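Local coordinates for mosquitocidal toxin (Bacillus sphaericus, PDB 2CB4), which is a bacterial insecticidal toxin whose catalytic domain, the part in this chain, probably transfers ADP-ribose from NAD+ to target proteins, at residues R84-I89 against I150-E155. The protein carries 1 engineered substitution. Numbering follows the deposited sequence.
Sequences RPPNDI and IIYRYE
The hydroxyl of Y154 donates a hydrogen bond to the backbone carbonyl of R84, with 2.7 Å between Y154 OH and R84 O. The bond meets the C=O at 136°. Its donor is tilted 24° from the carbonyl plane, and R84 O itself lies at the edge of the phenol ring, in its plane. The bond ties the carbonyl of R84, just before helix 86-92, to strand 150-156; P85 is the N-cap of that helix, and within the first turn P85 O accepts the amides of both D88 and I89. One face of the Y154 ring is covered by I89, whose CG2 lies 3.9 Å from the ring centroid in a CH-pi contact, offset toward the rim near CE1. With CG1 beside the backbone N of I89 (chi1 -51°), CG2 is anti to that N, while CG1 lies at the phenol end, 3.5 Å from Y154 OH.

The strand involved pairs with 78-82 and 192-199 in the mixed sheet of the ADP-ribosyltransferase catalytic domain, and it illustrates how alternate residues of a strand point to the same side: Y152 and Y154 both face the helix start. Y152 meets both prolines. P85 CA sits over one ring face, 4.0 Å from the centroid, and P85 CB reaches the phenol end, 3.8 Å from Y152 CZ. P86 crosses Y152 at about a right angle and brings its CD to 3.5 Å from Y152 CE1; the same CD also borders the Y154 hydroxyl. The hydroxyl of Y152 bonds to the backbone carbonyl of N241, and the ring of F94 packs edge-to-face with that of Y154.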
# COMPACT_ATOMS: atom_id res chain seq x y z
N ARG A 84 -9.64 -5.36 31.06
CA ARG A 84 -8.24 -5.56 30.72
C ARG A 84 -7.41 -6.02 31.91
O ARG A 84 -7.57 -5.53 33.01
CB ARG A 84 -7.64 -4.33 30.02
CG ARG A 84 -8.34 -3.99 28.70
CD ARG A 84 -7.92 -2.60 28.18
NE ARG A 84 -8.43 -1.55 29.07
CZ ARG A 84 -8.00 -0.30 29.09
NH1 ARG A 84 -7.05 0.09 28.24
NH2 ARG A 84 -8.52 0.57 29.95
N PRO A 85 -6.52 -7.00 31.68
CA PRO A 85 -5.74 -7.58 32.78
C PRO A 85 -4.48 -6.83 33.17
O PRO A 85 -4.04 -5.92 32.46
CB PRO A 85 -5.41 -8.97 32.26
CG PRO A 85 -5.25 -8.74 30.74
CD PRO A 85 -6.21 -7.66 30.38
N PRO A 86 -3.90 -7.21 34.32
CA PRO A 86 -2.70 -6.55 34.83
C PRO A 86 -1.51 -6.44 33.86
O PRO A 86 -0.77 -5.44 33.92
CB PRO A 86 -2.33 -7.36 36.10
CG PRO A 86 -3.37 -8.35 36.30
CD PRO A 86 -4.36 -8.32 35.19
N ASN A 87 -1.29 -7.44 33.01
CA ASN A 87 -0.17 -7.40 32.04
C ASN A 87 -0.30 -6.24 31.07
O ASN A 87 0.68 -5.80 30.49
CB ASN A 87 0.04 -8.73 31.31
CG ASN A 87 0.71 -9.75 32.17
OD1 ASN A 87 1.07 -9.48 33.32
ND2 ASN A 87 0.91 -10.93 31.62
N ASP A 88 -1.52 -5.75 30.92
CA ASP A 88 -1.80 -4.58 30.11
C ASP A 88 -1.77 -3.30 31.05
O ASP A 88 -0.90 -2.46 30.94
CB ASP A 88 -3.18 -4.73 29.44
CG ASP A 88 -3.52 -3.54 28.54
OD1 ASP A 88 -2.74 -2.57 28.49
OD2 ASP A 88 -4.56 -3.58 27.86
N ILE A 89 -2.71 -3.22 31.99
CA ILE A 89 -2.86 -2.09 32.91
C ILE A 89 -1.68 -1.69 33.79
O ILE A 89 -1.36 -0.49 33.88
CB ILE A 89 -4.20 -2.19 33.73
CG1 ILE A 89 -5.41 -2.42 32.78
CG2 ILE A 89 -4.37 -0.94 34.64
CD1 ILE A 89 -5.52 -1.38 31.64
N ILE A 150 -14.81 -12.59 33.40
CA ILE A 150 -13.66 -12.02 34.09
C ILE A 150 -13.63 -10.49 34.05
O ILE A 150 -13.62 -9.88 32.98
CB ILE A 150 -12.34 -12.53 33.43
CG1 ILE A 150 -12.35 -14.06 33.38
CG2 ILE A 150 -11.10 -11.97 34.17
CD1 ILE A 150 -11.18 -14.66 32.61
N ILE A 151 -13.57 -9.89 35.23
CA ILE A 151 -13.49 -8.44 35.33
C ILE A 151 -12.52 -8.09 36.46
O ILE A 151 -12.32 -8.87 37.42
CB ILE A 151 -14.91 -7.79 35.53
CG1 ILE A 151 -14.83 -6.28 35.27
CG2 ILE A 151 -15.49 -8.12 36.91
CD1 ILE A 151 -16.16 -5.62 35.11
N TYR A 152 -11.89 -6.93 36.33
CA TYR A 152 -10.92 -6.46 37.32
C TYR A 152 -11.43 -5.18 37.98
O TYR A 152 -12.07 -4.35 37.35
CB TYR A 152 -9.57 -6.17 36.62
CG TYR A 152 -8.95 -7.43 36.01
CD1 TYR A 152 -8.07 -8.23 36.76
CD2 TYR A 152 -9.31 -7.85 34.72
CE1 TYR A 152 -7.55 -9.39 36.23
CE2 TYR A 152 -8.80 -9.05 34.19
CZ TYR A 152 -7.92 -9.81 34.96
OH TYR A 152 -7.37 -10.97 34.46
N ARG A 153 -11.12 -5.02 39.26
CA ARG A 153 -11.45 -3.80 39.99
C ARG A 153 -10.11 -3.24 40.46
O ARG A 153 -9.52 -3.73 41.42
CB ARG A 153 -12.35 -4.10 41.19
CG ARG A 153 -13.09 -2.82 41.71
CD ARG A 153 -13.74 -3.15 43.05
NE ARG A 153 -12.76 -3.01 44.09
CZ ARG A 153 -13.03 -2.82 45.36
NH1 ARG A 153 -14.28 -2.77 45.77
NH2 ARG A 153 -12.04 -2.68 46.22
N TYR A 154 -9.62 -2.23 39.74
CA TYR A 154 -8.35 -1.61 40.06
C TYR A 154 -8.50 -0.56 41.15
O TYR A 154 -9.49 0.18 41.18
CB TYR A 154 -7.73 -0.97 38.79
CG TYR A 154 -7.27 -2.01 37.77
CD1 TYR A 154 -5.97 -2.51 37.81
CD2 TYR A 154 -8.16 -2.52 36.78
CE1 TYR A 154 -5.54 -3.48 36.90
CE2 TYR A 154 -7.73 -3.50 35.86
CZ TYR A 154 -6.42 -3.97 35.95
OH TYR A 154 -5.98 -4.91 35.10
N GLU A 155 -7.47 -0.51 42.02
CA GLU A 155 -7.37 0.42 43.14
C GLU A 155 -6.33 1.48 42.78
O GLU A 155 -5.18 1.18 42.48
CB GLU A 155 -6.95 -0.31 44.42
CG GLU A 155 -6.76 0.61 45.62
CD GLU A 155 -6.03 -0.10 46.74
OE1 GLU A 155 -5.03 -0.80 46.47
OE2 GLU A 155 -6.49 -0.01 47.89